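PDB 3TBN: iron-binding zinc finger CDGSH type domain-containing protein from Magnetospirillum magneticum, which binds two [2Fe-2S] clusters, one in each of the two CDGSH motifs of a single chain, although its cellular role is not established. Local coordinates for residues A40-C44 against F68-K72; P19-V24 against K62-F68; A26-W32 against P55-D61. One frame throughout, in Å; residues are numbered along the deposited sequence.

Contact 1 (A40-C44 against F68-K72); sequences AQPFC and FCGCK. With FES (Fe2/s2 (inorganic) cluster), chain C; FES (Fe2/s2 (inorganic) cluster), chain B.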
ATOM      1  N   ALA A  40      -7.874  -7.479   2.266  0.96  7.07           N
ATOM      2  CA  ALA A  40      -7.016  -7.928   3.359  0.98  7.28           C
ATOM      3  C   ALA A  40      -5.876  -6.931   3.576  0.97  6.53           C
ATOM      4  O   ALA A  40      -4.712  -7.319   3.675  0.93  7.31           O
ATOM      5  CB  ALA A  40      -6.472  -9.323   3.067  0.98  9.45           C
ATOM      6  N   GLN A  41      -6.208  -5.647   3.645  0.93  6.93           N
ATOM      7  CA  GLN A  41      -5.186  -4.613   3.762  0.97  7.06           C
ATOM      8  C   GLN A  41      -4.296  -4.884   4.967  0.93  6.30           C
ATOM      9  O   GLN A  41      -4.775  -5.306   6.016  0.93  7.27           O
ATOM     10  CB  GLN A  41      -5.833  -3.241   3.918  0.95  7.64           C
ATOM     11  CG  GLN A  41      -6.539  -2.739   2.677  1.00  8.16           C
ATOM     12  CD  GLN A  41      -5.585  -2.468   1.538  0.95  6.71           C
ATOM     13  OE1 GLN A  41      -4.427  -2.124   1.749  0.91  7.08           O
ATOM     14  NE2 GLN A  41      -6.073  -2.617   0.314  0.98  7.71           N
ATOM     15  N   PRO A  42      -2.998  -4.589   4.850  0.99  6.89           N
ATOM     16  CA  PRO A  42      -2.337  -3.899   3.739  0.98  6.90           C
ATOM     17  C   PRO A  42      -1.794  -4.816   2.643  0.95  6.07           C
ATOM     18  O   PRO A  42      -0.991  -4.356   1.838  0.90  6.94           O
ATOM     19  CB  PRO A  42      -1.175  -3.199   4.439  0.97  7.35           C
ATOM     20  CG  PRO A  42      -0.793  -4.161   5.516  1.00  8.11           C
ATOM     21  CD  PRO A  42      -2.097  -4.738   6.011  1.00  7.33           C
ATOM     22  N   PHE A  43      -2.213  -6.077   2.616  0.96  6.78           N
ATOM     23  CA  PHE A  43      -1.613  -7.060   1.719  0.97  6.75           C
ATOM     24  C   PHE A  43      -2.459  -7.338   0.491  0.95  6.58           C
ATOM     25  O   PHE A  43      -3.679  -7.300   0.541  0.95  8.38           O
ATOM     26  CB  PHE A  43      -1.336  -8.342   2.498  0.95  8.19           C
ATOM     27  CG  PHE A  43      -0.504  -8.101   3.713  0.97  8.83           C
ATOM     28  CD1 PHE A  43      -1.018  -8.282   4.988  0.91 11.72           C
ATOM     29  CD2 PHE A  43       0.787  -7.617   3.580  0.95 10.48           C
ATOM     30  CE1 PHE A  43      -0.235  -8.021   6.108  0.89 13.08           C
ATOM     31  CE2 PHE A  43       1.562  -7.352   4.690  0.95 13.03           C
ATOM     32  CZ  PHE A  43       1.051  -7.553   5.952  1.00 13.57           C
ATOM     33  N   CYS A  44      -1.777  -7.624  -0.610  0.98  7.10           N
ATOM     34  CA  CYS A  44      -2.410  -7.934  -1.882  0.99  6.76           C
ATOM     35  C   CYS A  44      -3.262  -9.188  -1.785  0.92  7.23           C
ATOM     36  O   CYS A  44      -2.827 -10.183  -1.219  0.91  8.49           O
ATOM     37  CB  CYS A  44      -1.308  -8.138  -2.922  0.96  7.94           C
ATOM     38  SG  CYS A  44      -1.854  -8.603  -4.581  0.91  7.40           S
ATOM     39  N   PHE A  68       2.810  -0.162   7.141  0.99  6.82           N
ATOM     40  CA  PHE A  68       2.530  -0.197   5.718  0.98  6.60           C
ATOM     41  C   PHE A  68       1.581   0.934   5.331  0.95  6.53           C
ATOM     42  O   PHE A  68       0.679   1.295   6.080  0.94  7.80           O
ATOM     43  CB  PHE A  68       1.924  -1.545   5.336  1.00  7.62           C
ATOM     44  CG  PHE A  68       2.901  -2.679   5.361  0.99  7.29           C
ATOM     45  CD1 PHE A  68       3.825  -2.840   4.343  0.98  9.25           C
ATOM     46  CD2 PHE A  68       2.886  -3.598   6.393  0.98  8.21           C
ATOM     47  CE1 PHE A  68       4.719  -3.897   4.358  0.94 10.70           C
ATOM     48  CE2 PHE A  68       3.774  -4.653   6.409  0.97  9.02           C
ATOM     49  CZ  PHE A  68       4.690  -4.800   5.393  0.96 10.02           C
ATOM     50  N   CYS A  69       1.790   1.494   4.151  0.96  6.23           N
ATOM     51  CA  CYS A  69       0.967   2.593   3.677  0.97  6.50           C
ATOM     52  C   CYS A  69      -0.455   2.122   3.353  0.96  6.23           C
ATOM     53  O   CYS A  69      -0.651   1.151   2.621  0.94  6.66           O
ATOM     54  CB  CYS A  69       1.631   3.224   2.453  1.00  7.12           C
ATOM     55  SG  CYS A  69       0.650   4.473   1.589  0.95  6.62           S
ATOM     56  N   GLY A  70      -1.439   2.808   3.925  0.97  6.25           N
ATOM     57  CA  GLY A  70      -2.841   2.542   3.661  0.98  6.68           C
ATOM     58  C   GLY A  70      -3.461   3.455   2.613  0.96  6.61           C
ATOM     59  O   GLY A  70      -4.457   3.090   1.990  0.93  7.16           O
ATOM     60  N   CYS A  71      -2.886   4.641   2.424  0.95  6.53           N
ATOM     61  CA  CYS A  71      -3.451   5.636   1.513  0.99  7.65           C
ATOM     62  C   CYS A  71      -3.037   5.387   0.066  0.93  6.65           C
ATOM     63  O   CYS A  71      -3.668   5.904  -0.859  0.91  7.72           O
ATOM     64  CB  CYS A  71      -3.051   7.058   1.936  0.99  8.63           C
ATOM     65  SG  CYS A  71      -1.320   7.513   1.629  0.93  7.58           S
ATOM     66  N   LYS A  72      -1.973   4.603  -0.098  0.97  6.80           N
ATOM     67  CA  LYS A  72      -1.393   4.198  -1.383  0.95  7.17           C
ATOM     68  C   LYS A  72      -0.647   5.321  -2.111  0.97  7.87           C
ATOM     69  O   LYS A  72      -0.232   5.149  -3.258  0.91  9.80           O
ATOM     70  CB  LYS A  72      -2.444   3.527  -2.276  1.00  7.83           C
ATOM     71  CG  LYS A  72      -3.252   2.442  -1.555  0.99  7.34           C
ATOM     72  CD  LYS A  72      -2.368   1.493  -0.747  1.00  7.45           C
ATOM     73  CE  LYS A  72      -3.187   0.405  -0.060  1.00  7.23           C
ATOM     74  NZ  LYS A  72      -2.337  -0.470   0.799  0.99  7.35           N
TER
HETATM   75 FE1  FES C  81       0.962   7.137   5.478  0.92  7.56          FE
HETATM   76 FE2  FES C  81       0.167   6.290   3.018  0.87  6.54          FE
HETATM   77  S1  FES C  81      -0.710   5.739   4.989  0.94  7.34           S
HETATM   78  S2  FES C  81       1.872   7.626   3.507  0.92  7.56           S
HETATM   79 FE1  FES B  80      -2.889  -6.669  -5.405  0.88  6.48          FE
HETATM   80 FE2  FES B  80      -3.913  -4.342  -4.484  0.87  5.65          FE
HETATM   81  S1  FES B  80      -4.855  -6.347  -4.415  0.92  6.77           S
HETATM   82  S2  FES B  80      -1.905  -4.653  -5.400  0.93  6.56           S
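Two loops, each carrying ligands of a different iron-sulfur cluster, meet near the centre of the molecule. The polar part of the contact centres on the buried Lys72. Its side chain, bent at chi1 and chi2 and straight beyond, brings NZ to Gln41 OE1 for a hydrogen bond of 2.8 Å and to the carbonyl of its own loop, with Lys72 NZ 3.0 Å from Cys69 O; the backbone oxygen of Cys33 is a further acceptor. One ammonium group thus ties the second cluster loop to the first. The apolar part forms around Phe68. Pro42 CB packs 3.6 Å from Phe68 CB, and Phe43 directs its ring edge at the face of Phe68 in a T-shaped stack, with centroids 5.4 Å apart and planes at 72°. Val22 of strand 20-24 also touches Pro42 and Phe43. The shape of 40-44 brings these groups together: a cis peptide precedes Pro42, and Phe43 N donates to Ala40 O at 3.0 Å, the pattern of a type VI turn. The metal ligands lie on the far sides of the contact. Cys69 SG and Cys71 SG each bind FE2 of the chain C cluster at 2.4 Å, whereas Cys44 SG binds FE1 of the chain B cluster at 2.3 Å, alongside His48. Cys44 and His48 belong to the three-cysteine, one-histidine site that defines CDGSH proteins, and here two such sites share a common interface.

Contact 2 (P19-V24 against K62-F68); sequences PYPVTV and KAGTAYF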
ATOM      1  N   PRO A  19      -1.584   4.531   8.274  0.93  8.54           N
ATOM      2  CA  PRO A  19      -0.849   3.286   8.052  0.99  8.91           C
ATOM      3  C   PRO A  19      -1.515   2.068   8.683  0.97  7.60           C
ATOM      4  O   PRO A  19      -2.362   2.182   9.575  0.90  8.52           O
ATOM      5  CB  PRO A  19       0.503   3.559   8.715  0.98 12.18           C
ATOM      6  CG  PRO A  19       0.211   4.584   9.752  1.00 12.83           C
ATOM      7  CD  PRO A  19      -0.857   5.452   9.163  1.00 10.86           C
ATOM      8  N   TYR A  20      -1.111   0.902   8.195  0.95  7.86           N
ATOM      9  CA  TYR A  20      -1.478  -0.382   8.763  0.92  7.61           C
ATOM     10  C   TYR A  20      -0.249  -0.967   9.450  0.92  7.90           C
ATOM     11  O   TYR A  20       0.647  -1.488   8.786  0.88  8.22           O
ATOM     12  CB  TYR A  20      -1.915  -1.340   7.662  0.96  8.84           C
ATOM     13  CG  TYR A  20      -3.269  -1.053   7.053  0.95  8.09           C
ATOM     14  CD1 TYR A  20      -4.424  -1.564   7.625  0.97  9.73           C
ATOM     15  CD2 TYR A  20      -3.392  -0.304   5.889  0.95  8.36           C
ATOM     16  CE1 TYR A  20      -5.669  -1.324   7.066  0.95  9.44           C
ATOM     17  CE2 TYR A  20      -4.632  -0.063   5.320  0.92  8.19           C
ATOM     18  CZ  TYR A  20      -5.766  -0.575   5.909  0.91  8.68           C
ATOM     19  OH  TYR A  20      -6.993  -0.331   5.336  0.90  9.45           O
ATOM     20  N   PRO A  21      -0.189  -0.889  10.783  0.98  8.71           N
ATOM     21  CA  PRO A  21       0.947  -1.481  11.489  0.92  9.69           C
ATOM     22  C   PRO A  21       0.837  -2.993  11.467  0.88  9.28           C
ATOM     23  O   PRO A  21      -0.236  -3.539  11.733  0.86 11.52           O
ATOM     24  CB  PRO A  21       0.794  -0.955  12.922  0.97 14.23           C
ATOM     25  CG  PRO A  21      -0.255   0.116  12.858  0.85 17.70           C
ATOM     26  CD  PRO A  21      -1.124  -0.222  11.699  1.00 11.91           C
ATOM     27  N   VAL A  22       1.934  -3.664  11.157  0.96  8.26           N
ATOM     28  CA  VAL A  22       1.951  -5.118  11.146  0.97  8.65           C
ATOM     29  C   VAL A  22       3.276  -5.587  11.713  0.92  7.83           C
ATOM     30  O   VAL A  22       4.330  -5.101  11.316  0.89  8.63           O
ATOM     31  CB  VAL A  22       1.798  -5.690   9.723  1.00 11.10           C
ATOM     32  CG1 VAL A  22       1.782  -7.212   9.775  0.94 13.91           C
ATOM     33  CG2 VAL A  22       0.538  -5.157   9.052  1.00 12.92           C
ATOM     34  N   THR A  23       3.224  -6.521  12.651  0.91  8.60           N
ATOM     35  CA  THR A  23       4.432  -7.159  13.146  0.99  9.18           C
ATOM     36  C   THR A  23       4.913  -8.111  12.066  0.94  9.95           C
ATOM     37  O   THR A  23       4.164  -8.985  11.635  0.89 13.32           O
ATOM     38  CB  THR A  23       4.158  -7.918  14.451  0.98 10.94           C
ATOM     39  OG1 THR A  23       3.650  -7.000  15.428  0.86 13.50           O
ATOM     40  CG2 THR A  23       5.434  -8.563  14.969  1.00 16.02           C
ATOM     41  N   VAL A  24       6.147  -7.917  11.608  0.95  9.34           N
ATOM     42  CA  VAL A  24       6.706  -8.719  10.529  0.98  9.35           C
ATOM     43  C   VAL A  24       7.842  -9.613  11.014  0.96  9.84           C
ATOM     44  O   VAL A  24       8.500  -9.331  12.022  0.87 10.46           O
ATOM     45  CB  VAL A  24       7.197  -7.833   9.353  1.00 10.66           C
ATOM     46  CG1 VAL A  24       6.018  -7.133   8.689  1.00 13.49           C
ATOM     47  CG2 VAL A  24       8.247  -6.824   9.819  1.00 13.19           C
ATOM     48  N   LYS A  62      14.941  -7.695   9.664  1.00 22.61           N
ATOM     49  CA  LYS A  62      14.736  -8.128  11.040  1.00 24.70           C
ATOM     50  C   LYS A  62      13.283  -7.990  11.482  0.98 18.89           C
ATOM     51  O   LYS A  62      12.478  -7.310  10.842  0.87 18.23           O
ATOM     52  CB  LYS A  62      15.664  -7.359  11.987  0.68 34.38           C
ATOM     53  CG  LYS A  62      15.577  -5.845  11.884  0.89 40.78           C
ATOM     54  CD  LYS A  62      16.656  -5.191  12.737  0.24 47.45           C
ATOM     55  CE  LYS A  62      16.350  -3.731  13.027  0.29 53.89           C
ATOM     56  NZ  LYS A  62      17.310  -3.154  14.009  0.04 61.70           N
ATOM     57  N   ALA A  63      12.952  -8.671  12.571  0.98 19.00           N
ATOM     58  CA  ALA A  63      11.607  -8.631  13.123  1.00 17.50           C
ATOM     59  C   ALA A  63      11.327  -7.250  13.689  0.93 14.89           C
ATOM     60  O   ALA A  63      12.228  -6.582  14.196  0.80 16.07           O
ATOM     61  CB  ALA A  63      11.452  -9.683  14.203  1.00 24.44           C
ATOM     62  N   GLY A  64      10.073  -6.828  13.612  0.96 14.46           N
ATOM     63  CA  GLY A  64       9.680  -5.531  14.123  0.93 16.34           C
ATOM     64  C   GLY A  64       8.301  -5.166  13.624  0.95 12.86           C
ATOM     65  O   GLY A  64       7.605  -5.994  13.052  0.95 13.37           O
ATOM     66  N   THR A  65       7.901  -3.924  13.860  0.90 13.91           N
ATOM     67  CA  THR A  65       6.644  -3.422  13.330  0.98 13.72           C
ATOM     68  C   THR A  65       6.906  -2.622  12.063  0.89 11.09           C
ATOM     69  O   THR A  65       7.712  -1.696  12.066  0.87 14.37           O
ATOM     70  CB  THR A  65       5.922  -2.519  14.345  0.96 19.20           C
ATOM     71  OG1 THR A  65       5.677  -3.251  15.552  0.93 22.20           O
ATOM     72  CG2 THR A  65       4.599  -2.027  13.776  1.00 23.86           C
ATOM     73  N   ALA A  66       6.233  -3.002  10.982  0.98 10.25           N
ATOM     74  CA  ALA A  66       6.238  -2.227   9.751  0.99  9.54           C
ATOM     75  C   ALA A  66       4.918  -1.479   9.638  0.95  8.18           C
ATOM     76  O   ALA A  66       3.851  -2.065   9.780  0.90  9.83           O
ATOM     77  CB  ALA A  66       6.428  -3.140   8.554  1.00 13.93           C
ATOM     78  N   TYR A  67       4.999  -0.178   9.396  0.93  7.31           N
ATOM     79  CA  TYR A  67       3.830   0.651   9.170  0.97  7.85           C
ATOM     80  C   TYR A  67       3.610   0.755   7.669  0.97  7.31           C
ATOM     81  O   TYR A  67       4.180   1.612   6.994  0.91  8.15           O
ATOM     82  CB  TYR A  67       4.017   2.024   9.814  0.98  8.84           C
ATOM     83  CG  TYR A  67       4.024   1.946  11.320  1.00 10.67           C
ATOM     84  CD1 TYR A  67       5.155   1.529  12.008  1.00 13.77           C
ATOM     85  CD2 TYR A  67       2.891   2.259  12.053  0.90 13.75           C
ATOM     86  CE1 TYR A  67       5.162   1.445  13.392  0.86 16.37           C
ATOM     87  CE2 TYR A  67       2.885   2.177  13.437  1.00 17.29           C
ATOM     88  CZ  TYR A  67       4.024   1.768  14.098  0.93 16.85           C
ATOM     89  OH  TYR A  67       4.021   1.687  15.473  0.83 20.62           O
ATOM     90  N   PHE A  68       2.810  -0.162   7.141  0.99  6.82           N
ATOM     91  CA  PHE A  68       2.530  -0.197   5.718  0.98  6.60           C
ATOM     92  C   PHE A  68       1.581   0.934   5.331  0.95  6.53           C
ATOM     93  O   PHE A  68       0.679   1.295   6.080  0.94  7.80           O
ATOM     94  CB  PHE A  68       1.924  -1.545   5.336  1.00  7.62           C
ATOM     95  CG  PHE A  68       2.901  -2.679   5.361  0.99  7.29           C
ATOM     96  CD1 PHE A  68       3.825  -2.840   4.343  0.98  9.25           C
ATOM     97  CD2 PHE A  68       2.886  -3.598   6.393  0.98  8.21           C
ATOM     98  CE1 PHE A  68       4.719  -3.897   4.358  0.94 10.70           C
ATOM     99  CE2 PHE A  68       3.774  -4.653   6.409  0.97  9.02           C
ATOM    100  CZ  PHE A  68       4.690  -4.800   5.393  0.96 10.02           C
TER
HETATM  101  O   HOH W   1       5.708  -5.510  16.586  0.75 36.69           O
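Pro19 enters the contact beside a cluster pocket that it helps to line: its CB lies 4.0 Å from Tyr67 CB, while Cys80, a residue of the same pocket, touches it from outside. At Tyr20 the antiparallel ladder begins, with Tyr20 N donating to Phe68 O at 2.8 Å and Phe68 N to Tyr20 O at 3.0 Å; the phenol ring then leads off toward Gln41. Pro21 cannot donate, but it occupies a non-hydrogen-bonded position opposite Tyr67, where nothing is lost, and its CG rests 3.8 Å from Tyr67 CE2. Val22 restores the pairing, Val22 N to Ala66 O and Ala66 N to Val22 O both measuring 2.9 Å, and Val22 CG2 approaches Phe68 CD2 to 3.9 Å. Thr23 shares the exposed face with Pro21, Thr65 and Tyr67; a water bridges the two threonines, 2.8 Å from Thr23 OG1 and 2.5 Å from Thr65 OG1. Val24 closes the ladder: Val24 N reaches Gly64 O at 2.8 Å, while the return bond from Gly64 N to Val24 O is weak at 3.4 Å. Val24 CG1 also lies 4.0 Å from both Ala66 CB and Phe68 CE2. The resulting two-stranded sheet, its axes at 149°, turns the face bearing Val22, Val24 and Phe68 inward, where Phe43 and Pro42 of a cluster loop and Tyr58 of strand 56-58 pack on Phe68.

Contact 3 (A26-W32 against P55-D61); sequences AGKTYHW and PVAYTPD. With FES (Fe2/s2 (inorganic) cluster), chain B.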
ATOM      1  N   ALA A  26      11.461 -11.551  10.228  0.90 12.03           N
ATOM      2  CA  ALA A  26      12.683 -11.408   9.452  1.00 13.74           C
ATOM      3  C   ALA A  26      12.746 -12.431   8.322  0.90 12.67           C
ATOM      4  O   ALA A  26      12.506 -13.622   8.524  0.86 13.34           O
ATOM      5  CB  ALA A  26      13.895 -11.548  10.355  1.00 21.00           C
ATOM      6  N   GLY A  27      13.070 -11.951   7.125  0.96 12.77           N
ATOM      7  CA  GLY A  27      13.310 -12.816   5.988  0.91 13.58           C
ATOM      8  C   GLY A  27      12.073 -13.308   5.258  0.84 10.86           C
ATOM      9  O   GLY A  27      12.210 -13.984   4.241  0.86 13.26           O
ATOM     10  N   LYS A  28      10.881 -12.999   5.763  0.92  9.94           N
ATOM     11  CA  LYS A  28       9.650 -13.380   5.081  0.92  9.11           C
ATOM     12  C   LYS A  28       9.234 -12.262   4.136  0.93  8.25           C
ATOM     13  O   LYS A  28       9.364 -11.089   4.466  0.90  8.65           O
ATOM     14  CB  LYS A  28       8.540 -13.668   6.096  0.97  9.94           C
ATOM     15  CG  LYS A  28       7.213 -14.053   5.461  1.00 10.12           C
ATOM     16  CD  LYS A  28       6.243 -14.622   6.477  1.00 12.49           C
ATOM     17  CE  LYS A  28       6.600 -16.056   6.830  1.00 17.09           C
ATOM     18  NZ  LYS A  28       5.582 -16.659   7.724  0.99 19.03           N
ATOM     19  N   THR A  29       8.754 -12.626   2.952  0.95  8.30           N
ATOM     20  CA  THR A  29       8.333 -11.644   1.968  0.96  7.94           C
ATOM     21  C   THR A  29       6.837 -11.364   2.082  0.95  6.85           C
ATOM     22  O   THR A  29       6.012 -12.278   2.041  0.92  8.52           O
ATOM     23  CB  THR A  29       8.667 -12.110   0.546  0.98  9.19           C
ATOM     24  OG1 THR A  29      10.074 -12.375   0.445  0.95 11.04           O
ATOM     25  CG2 THR A  29       8.276 -11.054  -0.471  1.00 11.54           C
ATOM     26  N   TYR A  30       6.524 -10.080   2.236  0.96  6.81           N
ATOM     27  CA  TYR A  30       5.163  -9.563   2.296  0.97  7.24           C
ATOM     28  C   TYR A  30       4.855  -8.871   0.978  0.95  7.34           C
ATOM     29  O   TYR A  30       5.726  -8.262   0.367  0.91  9.91           O
ATOM     30  CB  TYR A  30       5.024  -8.575   3.469  1.00  8.13           C
ATOM     31  CG  TYR A  30       5.283  -9.248   4.792  0.96  7.08           C
ATOM     32  CD1 TYR A  30       4.236  -9.736   5.561  0.96  7.37           C
ATOM     33  CD2 TYR A  30       6.580  -9.463   5.242  0.98  8.03           C
ATOM     34  CE1 TYR A  30       4.470 -10.401   6.750  0.94  8.06           C
ATOM     35  CE2 TYR A  30       6.823 -10.124   6.432  0.96  8.07           C
ATOM     36  CZ  TYR A  30       5.765 -10.593   7.177  0.97  7.81           C
ATOM     37  OH  TYR A  30       6.016 -11.258   8.352  0.95  9.29           O
ATOM     38  N   HIS A  31       3.610  -8.958   0.543  0.96  6.61           N
ATOM     39  CA  HIS A  31       3.213  -8.378  -0.727  0.96  6.58           C
ATOM     40  C   HIS A  31       2.203  -7.282  -0.460  0.95  6.21           C
ATOM     41  O   HIS A  31       1.043  -7.539  -0.156  0.95  7.00           O
ATOM     42  CB  HIS A  31       2.677  -9.473  -1.644  0.96  8.59           C
ATOM     43  CG  HIS A  31       3.664 -10.576  -1.854  0.92  9.24           C
ATOM     44  ND1 HIS A  31       4.629 -10.528  -2.835  0.88 10.69           N
ATOM     45  CD2 HIS A  31       3.884 -11.722  -1.167  0.87 11.07           C
ATOM     46  CE1 HIS A  31       5.379 -11.614  -2.767  0.87 11.86           C
ATOM     47  NE2 HIS A  31       4.947 -12.353  -1.763  0.85 11.11           N
ATOM     48  N   TRP A  32       2.688  -6.048  -0.508  0.98  6.71           N
ATOM     49  CA  TRP A  32       1.890  -4.875  -0.190  1.00  6.81           C
ATOM     50  C   TRP A  32       0.938  -4.531  -1.318  0.97  6.40           C
ATOM     51  O   TRP A  32       1.339  -4.482  -2.484  0.94  7.06           O
ATOM     52  CB  TRP A  32       2.832  -3.703   0.048  1.00  7.40           C
ATOM     53  CG  TRP A  32       2.165  -2.389   0.300  0.98  6.48           C
ATOM     54  CD1 TRP A  32       1.463  -2.027   1.408  0.92  6.89           C
ATOM     55  CD2 TRP A  32       2.167  -1.246  -0.564  0.96  6.46           C
ATOM     56  NE1 TRP A  32       1.025  -0.731   1.292  0.98  6.82           N
ATOM     57  CE2 TRP A  32       1.443  -0.227   0.088  0.97  6.35           C
ATOM     58  CE3 TRP A  32       2.709  -0.987  -1.826  0.96  7.55           C
ATOM     59  CZ2 TRP A  32       1.256   1.036  -0.477  0.95  7.65           C
ATOM     60  CZ3 TRP A  32       2.515   0.266  -2.388  0.97  7.79           C
ATOM     61  CH2 TRP A  32       1.798   1.261  -1.713  0.97  8.13           C
ATOM     62  N   PRO A  55       1.355  -5.411  -6.867  0.94  8.87           N
ATOM     63  CA  PRO A  55       1.851  -5.348  -5.492  0.95  9.14           C
ATOM     64  C   PRO A  55       3.349  -5.083  -5.419  0.94  8.98           C
ATOM     65  O   PRO A  55       4.069  -5.236  -6.413  0.89 10.15           O
ATOM     66  CB  PRO A  55       1.518  -6.735  -4.941  1.00 11.96           C
ATOM     67  CG  PRO A  55       1.497  -7.620  -6.144  1.00 13.00           C
ATOM     68  CD  PRO A  55       0.914  -6.768  -7.231  1.00 11.95           C
ATOM     69  N   VAL A  56       3.803  -4.687  -4.233  0.96  8.40           N
ATOM     70  CA  VAL A  56       5.214  -4.452  -3.984  0.96  9.34           C
ATOM     71  C   VAL A  56       5.712  -5.434  -2.930  0.98  8.72           C
ATOM     72  O   VAL A  56       5.175  -5.509  -1.831  0.91  8.94           O
ATOM     73  CB  VAL A  56       5.462  -3.016  -3.498  1.00 10.34           C
ATOM     74  CG1 VAL A  56       6.936  -2.804  -3.173  1.00 12.70           C
ATOM     75  CG2 VAL A  56       4.993  -2.012  -4.539  1.00 13.22           C
ATOM     76  N   ALA A  57       6.740  -6.198  -3.281  0.94  9.92           N
ATOM     77  CA  ALA A  57       7.331  -7.161  -2.364  1.00 10.99           C
ATOM     78  C   ALA A  57       8.209  -6.449  -1.344  0.94 10.04           C
ATOM     79  O   ALA A  57       8.967  -5.539  -1.687  0.89 12.73           O
ATOM     80  CB  ALA A  57       8.141  -8.188  -3.139  1.00 15.88           C
ATOM     81  N   TYR A  58       8.117  -6.886  -0.094  0.96  9.37           N
ATOM     82  CA  TYR A  58       8.854  -6.284   1.006  0.94  9.66           C
ATOM     83  C   TYR A  58       9.356  -7.401   1.904  0.96  7.86           C
ATOM     84  O   TYR A  58       8.567  -8.165   2.441  0.92  8.82           O
ATOM     85  CB  TYR A  58       7.940  -5.350   1.800  1.00 12.76           C
ATOM     86  CG  TYR A  58       8.569  -4.780   3.051  0.94 12.93           C
ATOM     87  CD1 TYR A  58       9.476  -3.733   2.981  0.99 15.31           C
ATOM     88  CD2 TYR A  58       8.244  -5.283   4.304  1.00 14.74           C
ATOM     89  CE1 TYR A  58      10.050  -3.213   4.125  0.97 17.95           C
ATOM     90  CE2 TYR A  58       8.810  -4.769   5.447  0.92 17.02           C
ATOM     91  CZ  TYR A  58       9.711  -3.735   5.355  0.90 17.09           C
ATOM     92  OH  TYR A  58      10.275  -3.220   6.499  0.85 21.11           O
ATOM     93  N   THR A  59      10.672  -7.493   2.059  0.93  8.75           N
ATOM     94  CA  THR A  59      11.275  -8.527   2.885  0.96 10.34           C
ATOM     95  C   THR A  59      12.128  -7.857   3.951  0.96 10.60           C
ATOM     96  O   THR A  59      13.220  -7.377   3.661  0.92 13.46           O
ATOM     97  CB  THR A  59      12.164  -9.464   2.052  1.00 12.28           C
ATOM     98  OG1 THR A  59      11.427  -9.956   0.927  0.95 13.17           O
ATOM     99  CG2 THR A  59      12.653 -10.632   2.900  1.00 18.37           C
ATOM    100  N   PRO A  60      11.629  -7.802   5.192  0.96 10.99           N
ATOM    101  CA  PRO A  60      12.393  -7.110   6.233  0.97 13.31           C
ATOM    102  C   PRO A  60      13.619  -7.896   6.665  0.93 13.25           C
ATOM    103  O   PRO A  60      13.593  -9.124   6.696  0.89 13.78           O
ATOM    104  CB  PRO A  60      11.390  -6.987   7.383  1.00 16.02           C
ATOM    105  CG  PRO A  60      10.446  -8.122   7.180  1.00 16.13           C
ATOM    106  CD  PRO A  60      10.349  -8.331   5.698  1.00 13.32           C
ATOM    107  N   ASP A  61      14.689  -7.178   6.990  1.00 18.11           N
ATOM    108  CA  ASP A  61      15.928  -7.795   7.449  1.00 22.42           C
ATOM    109  C   ASP A  61      15.775  -8.348   8.862  0.86 21.24           C
ATOM    110  O   ASP A  61      16.401  -9.345   9.222  0.70 22.11           O
ATOM    111  CB  ASP A  61      17.073  -6.776   7.424  1.00 29.42           C
ATOM    112  CG  ASP A  61      17.444  -6.346   6.018  0.48 28.64           C
ATOM    113  OD1 ASP A  61      17.417  -7.196   5.103  0.60 28.30           O
ATOM    114  OD2 ASP A  61      17.771  -5.155   5.827  0.11 30.05           O
TER
HETATM  115 FE1  FES B  80      -2.889  -6.669  -5.405  0.88  6.48          FE
HETATM  116 FE2  FES B  80      -3.913  -4.342  -4.484  0.87  5.65          FE
HETATM  117  S1  FES B  80      -4.855  -6.347  -4.415  0.92  6.77           S
HETATM  118  S2  FES B  80      -1.905  -4.653  -5.400  0.93  6.56           S
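Strands 30-32 and 56-58 run antiparallel, and their backbone polar groups are largely matched across the pair. Tyr30 N to Tyr58 O and Tyr58 N to Tyr30 O are both 2.8 Å; Trp32 N donates to Val56 O at 2.9 Å and Val56 N to Trp32 O at 3.0 Å. Between these pairs the carbonyl of His31 turns outward and accepts from the backbone of Cys44. Beyond the strands the ladder loosens, for Pro60 has no N-H to give: Lys28 O instead lies 3.2 Å from Pro60 CD and receives a CA-H...O contact from Thr59 CA at 3.6 Å. A further backbone bond, one residue out of the strand register, runs from Gly27 N to Pro60 O at 2.9 Å. At the edge, Thr29 OG1 and Thr59 OG1 share a hydrogen bond of 2.8 Å. Three polar side-chain ends find partners outside the pair. Glu25 forms a salt bridge with Lys28 through its carboxylate, its backbone N bonds Tyr30 OH, and Cys69 O accepts from Trp32 NE1. Apolar contacts lie on the face with Trp32 and Tyr30: Trp32 CE3 is 3.7 Å from Val56 CG2, and Tyr30 CD2 is 4.0 Å from Pro60 CD. Pro55 N approaches S2 of the chain B cluster to 3.7 Å, so the pair runs from a solvent-exposed end down to the first [2Fe-2S] pocket, consistent with the beta-cap above the clusters in CDGSH proteins such as mitoNEET.

Overall arrangement
Contact 1 is the buried core, joining loops of both cluster sites by a lysine hydrogen-bond hub and an aromatic stack, whereas contacts 2 and 3 are backbone ladders, the former partly buried and the latter at the surface. Contact 3 is nested within the chain loop closed by contact 2. Each ladder pairs a strand from the first CDGSH repeat with one from the second, resembling the strand-swapped cap of dimeric relatives. Phe68 belongs to contacts 1 and 2, and its CZ also reaches Tyr58 CD2 of contact 3 at 3.7 Å. Trp32 anchors contact 3 to contact 1, its NE1 2.8 Å from Cys69 O.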